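Local coordinates for BAT-2 beta-lactamase (Bacillus atrophaeus, PDB 6W5G), which hydrolyses the beta-lactam ring of antibiotics as a class D serine beta-lactamase of a Gram-positive bacterium, at residues V197-M200 with M201-E204; L168-P172 with L173-D177. All coordinates share one frame; numbering follows the deposited sequence.

Contact 1 of 2, residues V197-M200 with M201-E204; sequences VKRM and MIQE. With EDO (1,2-ethanediol), chain G; EDO (1,2-ethanediol), chain D.
M201 and I202 turn their backbone N-H groups back onto the carbonyls of V197, K198 and R199 in the closing part of the helix, and the chain passes through M201 into strand 202-205. M201 N reaches K198 O at 3.0 Å and, more weakly, V197 O at 3.2 Å with a bent N-H...O angle of 126°. The straighter bond runs from I202 N to R199 O, 3.1 Å at 166°, its donor standing well above the carbonyl plane. A water gives a hydrogen to I202 O and another, weakly, to R199 O, bridging the turn. This is a helix-to-strand junction on the edge of the six-stranded antiparallel sheet of the penicillin-recognising fold; just beyond it Q203 and E204 both face L211 in a classic beta bulge. Among the side chains, I202 lays CG1 over R199 O at 3.4 Å. R199 is exposed; its CG, placed anti to N (chi1 -156°), meets I202 CD1 at 4.0 Å, while the long chain carries NH2 out to a salt bridge with E95 and a hydrogen bond to an ethanediol. M201, flexible and apolar, passes its CG 3.3 Å from V197 O and continues toward V80 and M121. V197, compact and branched, packs against helix 81-88. K198 carries its ammonium to E185 and L182 O, with a second ethanediol accepting from NZ; both diols probably come from the crystallisation liquor.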
ATOM      1  N   VAL A 197       1.389  12.027   1.777  1.00  9.21           N
ATOM      2  CA  VAL A 197       0.866  10.678   1.596  1.00  9.20           C
ATOM      3  C   VAL A 197       1.621   9.694   2.478  1.00  9.49           C
ATOM      4  O   VAL A 197       1.024   8.791   3.072  1.00  9.56           O
ATOM      5  CB  VAL A 197       0.880  10.277   0.107  1.00 10.09           C
ATOM      6  CG1 VAL A 197       0.520   8.792  -0.049  1.00 11.09           C
ATOM      7  CG2 VAL A 197      -0.108  11.156  -0.681  1.00 10.78           C
ATOM      8  N   LYS A 198       2.945   9.849   2.585  1.00 10.02           N
ATOM      9  CA  LYS A 198       3.673   8.985   3.508  1.00  8.69           C
ATOM     10  C   LYS A 198       3.166   9.149   4.939  1.00  9.84           C
ATOM     11  O   LYS A 198       2.964   8.156   5.647  1.00 10.39           O
ATOM     12  CB  LYS A 198       5.183   9.203   3.379  1.00 10.08           C
ATOM     13  CG  LYS A 198       5.735   8.558   2.091  1.00 10.74           C
ATOM     14  CD  LYS A 198       7.254   8.653   1.976  1.00 11.47           C
ATOM     15  CE  LYS A 198       7.689  10.028   1.484  1.00 12.40           C
ATOM     16  NZ  LYS A 198       9.173  10.102   1.347  1.00 13.73           N
ATOM     17  N   ARG A 199       2.914  10.388   5.374  1.00  9.43           N
ATOM     18  CA  ARG A 199       2.373  10.602   6.717  1.00 10.77           C
ATOM     19  C   ARG A 199       1.011   9.927   6.875  1.00  9.88           C
ATOM     20  O   ARG A 199       0.701   9.371   7.945  1.00 11.15           O
ATOM     21  CB  ARG A 199       2.260  12.101   6.989  1.00 15.03           C
ATOM     22  CG  ARG A 199       2.279  12.492   8.438  1.00 20.15           C
ATOM     23  CD  ARG A 199       2.677  13.971   8.532  1.00 21.42           C
ATOM     24  NE  ARG A 199       1.761  14.838   7.784  1.00 26.36           N
ATOM     25  CZ  ARG A 199       2.135  15.667   6.811  1.00 27.94           C
ATOM     26  NH1 ARG A 199       3.412  15.741   6.457  1.00 29.56           N
ATOM     27  NH2 ARG A 199       1.232  16.419   6.187  1.00 27.79           N
ATOM     28  N   MET A 200       0.183   9.968   5.822  1.00  9.01           N
ATOM     29  CA  MET A 200      -1.118   9.304   5.871  1.00  9.21           C
ATOM     30  C   MET A 200      -0.994   7.798   6.037  1.00  8.85           C
ATOM     31  O   MET A 200      -1.948   7.157   6.497  1.00 10.29           O
ATOM     32  CB  MET A 200      -1.911   9.575   4.592  1.00  9.83           C
ATOM     33  CG  MET A 200      -2.522  10.969   4.527  1.00 11.72           C
ATOM     34  SD  MET A 200      -3.017  11.425   2.858  1.00 14.40           S
ATOM     35  CE  MET A 200      -3.699   9.907   2.197  1.00 14.07           C
ATOM     36  N   MET A 201       0.156   7.220   5.680  1.00  9.22           N
ATOM     37  CA  MET A 201       0.376   5.785   5.785  1.00  9.48           C
ATOM     38  C   MET A 201       0.836   5.347   7.170  1.00  8.83           C
ATOM     39  O   MET A 201       0.995   4.146   7.392  1.00  9.66           O
ATOM     40  CB  MET A 201       1.426   5.330   4.765  1.00  9.94           C
ATOM     41  CG  MET A 201       0.991   5.490   3.321  1.00 10.36           C
ATOM     42  SD  MET A 201       2.332   5.184   2.154  1.00 11.48           S
ATOM     43  CE  MET A 201       2.619   3.442   2.435  1.00 13.02           C
ATOM     44  N   ILE A 202       1.056   6.273   8.105  1.00  9.37           N
ATOM     45  CA  ILE A 202       1.597   5.871   9.401  1.00  9.80           C
ATOM     46  C   ILE A 202       0.607   4.953  10.101  1.00  9.83           C
ATOM     47  O   ILE A 202      -0.557   5.314  10.311  1.00 11.69           O
ATOM     48  CB  ILE A 202       1.948   7.091  10.260  1.00 10.34           C
ATOM     49  CG1 ILE A 202       3.171   7.802   9.682  1.00 10.99           C
ATOM     50  CG2 ILE A 202       2.220   6.657  11.700  1.00 11.95           C
ATOM     51  CD1 ILE A 202       3.431   9.164  10.283  1.00 12.66           C
ATOM     52  N   GLN A 203       1.076   3.764  10.478  1.00 10.39           N
ATOM     53  CA  GLN A 203       0.293   2.758  11.186  1.00 11.92           C
ATOM     54  C   GLN A 203       0.581   2.751  12.674  1.00 12.84           C
ATOM     55  O   GLN A 203      -0.346   2.628  13.479  1.00 15.47           O
ATOM     56  CB  GLN A 203       0.632   1.367  10.639  1.00 13.73           C
ATOM     57  CG  GLN A 203       0.287   1.191   9.187  1.00 15.93           C
ATOM     58  CD  GLN A 203      -1.186   1.015   8.992  1.00 18.92           C
ATOM     59  OE1 GLN A 203      -1.745  -0.008   9.372  1.00 21.07           O
ATOM     60  NE2 GLN A 203      -1.840   2.025   8.431  1.00 20.76           N
ATOM     61  N   GLU A 204       1.854   2.836  13.045  1.00 13.38           N
ATOM     62  CA  GLU A 204       2.273   2.851  14.438  1.00 15.83           C
ATOM     63  C   GLU A 204       3.420   3.834  14.557  1.00 14.66           C
ATOM     64  O   GLU A 204       4.379   3.773  13.783  1.00 15.63           O
ATOM     65  CB  GLU A 204       2.771   1.470  14.903  1.00 17.76           C
ATOM     66  CG  GLU A 204       1.776   0.340  14.735  1.00 21.03           C
ATOM     67  CD  GLU A 204       2.372  -1.036  14.988  1.00 23.66           C
ATOM     68  OE1 GLU A 204       3.516  -1.128  15.483  1.00 22.80           O
ATOM     69  OE2 GLU A 204       1.679  -2.037  14.696  1.00 26.01           O
TER
HETATM   70  C1  EDO G 305       9.123   9.889   5.675  1.00 33.67           C
HETATM   71  O1  EDO G 305       8.447  10.669   4.676  1.00 31.98           O
HETATM   72  C2  EDO G 305      10.575   9.709   5.256  1.00 34.81           C
HETATM   73  O2  EDO G 305      10.606   9.423   3.851  1.00 34.91           O
HETATM   74  C1  EDO D 302       2.321  19.921   6.171  1.00 47.40           C
HETATM   75  O1  EDO D 302       2.425  18.918   5.156  1.00 48.17           O
HETATM   76  C2  EDO D 302       1.883  21.229   5.526  1.00 47.33           C
HETATM   77  O2  EDO D 302       0.753  20.981   4.683  1.00 47.46           O
HETATM   78  O   HOH W   1      -1.694   7.949   9.972  1.00 23.89           O

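Contact 2 of 2, residues L168-P172 with L173-D177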
ATOM      1  N   LEU A 168      -6.531  -3.752 -13.362  1.00 10.43           N
ATOM      2  CA  LEU A 168      -5.177  -3.335 -13.024  1.00 10.47           C
ATOM      3  C   LEU A 168      -4.490  -4.436 -12.234  1.00 10.21           C
ATOM      4  O   LEU A 168      -5.070  -4.996 -11.294  1.00 10.96           O
ATOM      5  CB  LEU A 168      -5.206  -2.043 -12.206  1.00  9.97           C
ATOM      6  CG  LEU A 168      -3.868  -1.449 -11.746  1.00 10.17           C
ATOM      7  CD1 LEU A 168      -2.974  -1.082 -12.939  1.00 11.99           C
ATOM      8  CD2 LEU A 168      -4.113  -0.221 -10.870  1.00 10.94           C
ATOM      9  N   LYS A 169      -3.261  -4.766 -12.631  1.00 11.11           N
ATOM     10  CA  LYS A 169      -2.480  -5.788 -11.949  1.00 11.92           C
ATOM     11  C   LYS A 169      -1.040  -5.326 -11.803  1.00 11.34           C
ATOM     12  O   LYS A 169      -0.487  -4.678 -12.698  1.00 12.34           O
ATOM     13  CB  LYS A 169      -2.537  -7.145 -12.677  1.00 13.95           C
ATOM     14  CG  LYS A 169      -3.942  -7.723 -12.731  1.00 16.88           C
ATOM     15  CD  LYS A 169      -3.992  -9.037 -13.449  1.00 20.90           C
ATOM     16  CE  LYS A 169      -5.433  -9.451 -13.661  1.00 24.02           C
ATOM     17  NZ  LYS A 169      -5.509 -10.780 -14.315  1.00 26.76           N
ATOM     18  N   ILE A 170      -0.439  -5.680 -10.671  1.00 10.45           N
ATOM     19  CA  ILE A 170       0.916  -5.270 -10.322  1.00  9.69           C
ATOM     20  C   ILE A 170       1.523  -6.381  -9.476  1.00  9.84           C
ATOM     21  O   ILE A 170       0.826  -7.005  -8.669  1.00 11.14           O
ATOM     22  CB  ILE A 170       0.907  -3.884  -9.617  1.00 10.22           C
ATOM     23  CG1 ILE A 170       2.325  -3.390  -9.373  1.00 10.45           C
ATOM     24  CG2 ILE A 170       0.100  -3.901  -8.299  1.00 11.18           C
ATOM     25  CD1 ILE A 170       2.405  -1.919  -8.947  1.00 10.91           C
ATOM     26  N   SER A 171       2.814  -6.664  -9.680  1.00  9.83           N
ATOM     27  CA  SER A 171       3.411  -7.746  -8.907  1.00 10.24           C
ATOM     28  C   SER A 171       3.870  -7.240  -7.544  1.00 10.62           C
ATOM     29  O   SER A 171       4.069  -6.034  -7.346  1.00 10.55           O
ATOM     30  CB  SER A 171       4.601  -8.356  -9.648  1.00 10.58           C
ATOM     31  OG  SER A 171       5.710  -7.490  -9.640  1.00 11.61           O
ATOM     32  N   PRO A 172       4.017  -8.146  -6.571  1.00 10.35           N
ATOM     33  CA  PRO A 172       4.622  -7.736  -5.295  1.00 10.28           C
ATOM     34  C   PRO A 172       5.966  -7.034  -5.453  1.00 10.90           C
ATOM     35  O   PRO A 172       6.214  -6.043  -4.752  1.00  9.88           O
ATOM     36  CB  PRO A 172       4.702  -9.058  -4.518  1.00 11.05           C
ATOM     37  CG  PRO A 172       3.506  -9.827  -5.017  1.00 10.05           C
ATOM     38  CD  PRO A 172       3.426  -9.496  -6.489  1.00 10.09           C
ATOM     39  N   LEU A 173       6.833  -7.502  -6.364  1.00 10.79           N
ATOM     40  CA  LEU A 173       8.108  -6.818  -6.576  1.00 11.74           C
ATOM     41  C   LEU A 173       7.901  -5.425  -7.156  1.00 11.15           C
ATOM     42  O   LEU A 173       8.600  -4.479  -6.770  1.00 11.57           O
ATOM     43  CB  LEU A 173       9.026  -7.652  -7.471  1.00 12.32           C
ATOM     44  CG  LEU A 173       9.707  -8.829  -6.766  1.00 14.68           C
ATOM     45  CD1 LEU A 173      10.245  -9.836  -7.770  1.00 16.17           C
ATOM     46  CD2 LEU A 173      10.835  -8.332  -5.856  1.00 16.38           C
ATOM     47  N   GLU A 174       6.944  -5.276  -8.076  1.00 11.07           N
ATOM     48  CA  GLU A 174       6.632  -3.957  -8.615  1.00 11.28           C
ATOM     49  C   GLU A 174       6.059  -3.033  -7.541  1.00  9.94           C
ATOM     50  O   GLU A 174       6.343  -1.826  -7.542  1.00 10.96           O
ATOM     51  CB  GLU A 174       5.671  -4.091  -9.796  1.00 11.24           C
ATOM     52  CG  GLU A 174       6.321  -4.675 -11.036  1.00 12.75           C
ATOM     53  CD  GLU A 174       5.339  -5.008 -12.153  1.00 15.56           C
ATOM     54  OE1 GLU A 174       4.177  -5.378 -11.886  1.00 13.23           O
ATOM     55  OE2 GLU A 174       5.745  -4.916 -13.328  1.00 21.48           O
ATOM     56  N   GLU A 175       5.243  -3.571  -6.622  1.00  9.75           N
ATOM     57  CA  GLU A 175       4.782  -2.770  -5.488  1.00  9.74           C
ATOM     58  C   GLU A 175       5.956  -2.328  -4.620  1.00 10.15           C
ATOM     59  O   GLU A 175       6.008  -1.174  -4.172  1.00 10.36           O
ATOM     60  CB  GLU A 175       3.757  -3.547  -4.655  1.00 11.20           C
ATOM     61  CG  GLU A 175       2.388  -3.694  -5.333  1.00 11.70           C
ATOM     62  CD  GLU A 175       1.261  -2.955  -4.619  1.00 11.48           C
ATOM     63  OE1 GLU A 175       1.540  -2.001  -3.848  1.00 13.20           O
ATOM     64  OE2 GLU A 175       0.080  -3.321  -4.867  1.00 11.88           O
ATOM     65  N   LYS A 176       6.922  -3.226  -4.394  1.00  9.63           N
ATOM     66  CA  LYS A 176       8.100  -2.852  -3.616  1.00 10.49           C
ATOM     67  C   LYS A 176       8.848  -1.716  -4.293  1.00 10.97           C
ATOM     68  O   LYS A 176       9.268  -0.759  -3.631  1.00 11.39           O
ATOM     69  CB  LYS A 176       9.016  -4.064  -3.427  1.00 12.27           C
ATOM     70  CG  LYS A 176      10.303  -3.778  -2.649  1.00 14.00           C
ATOM     71  CD  LYS A 176      11.474  -3.435  -3.573  1.00 15.65           C
ATOM     72  CE  LYS A 176      11.855  -4.594  -4.459  1.00 18.54           C
ATOM     73  NZ  LYS A 176      13.012  -4.244  -5.349  1.00 21.80           N
ATOM     74  N   ASP A 177       9.024  -1.808  -5.618  1.00 10.92           N
ATOM     75  CA  ASP A 177       9.712  -0.747  -6.345  1.00 12.36           C
ATOM     76  C   ASP A 177       8.958   0.569  -6.239  1.00 11.00           C
ATOM     77  O   ASP A 177       9.569   1.626  -6.046  1.00 11.39           O
ATOM     78  CB  ASP A 177       9.885  -1.128  -7.817  1.00 14.41           C
ATOM     79  CG  ASP A 177      10.905  -2.228  -8.019  1.00 19.86           C
ATOM     80  OD1 ASP A 177      11.769  -2.428  -7.135  1.00 21.57           O
ATOM     81  OD2 ASP A 177      10.846  -2.886  -9.074  1.00 23.69           O
TER
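The carboxylate of E174 turns one edge to the S171 backbone: S171 N donates to OE1 at 2.9 Å and 168°, meeting the anti side 18° out of the carboxylate plane, while OE2 forms a salt bridge with R71. S171 and E174 thereby make a capping box at the start of helix 172-184, because the serine hydroxyl in turn accepts from E174 N at 3.0 Å. Serine fits the N-cap, its short side chain holding OG between N and the carbonyl carbon (chi1 72°), where it can reach forward to E174 N in the first turn. Glutamate three residues on is long enough to return the bond, and its negative charge would suit the positive end of the helix dipole. P172 suits the first turn, where a backbone N-H has no preceding helical carbonyl to bond, so its missing hydrogen costs nothing; its ring packs on W226 and V241 of the central sheet. The two branches of I170 pack beside the cap, on E174 and E175. CG1 lies against E174 CB at 3.4 Å, the side chains running obliquely to each other, and CG2 approaches the E175 carboxylate, whose OE2 also bonds T77. E175 bends at its second torsion, bringing its buried acid group to that threonine. The i to i+4 bonds continue with K176 N to P172 O after opening with E175 N to S171 O, 2.8 Å and nearly in line with the C=O bond.

Overall arrangement
Going from the N terminus, contact 2 comes first: the extended loop after helix 138-147 runs into helix 172-184, whose N-terminal turn it caps against the face of the six-stranded sheet. The chain then completes that helix and passes through a connection into helix 191-200, where contact 1 marks the exit into edge strand 202-205. Each contact closes only a local turn, and the two stand in series, neither nested nor crossed. Contacts 1 and 2 lie about 20 Å apart, centre to centre, on opposite sides of the chain's centre, and they do not touch. Between them they mark the entry and exit of two successive helices, tying the helical part to the sheet.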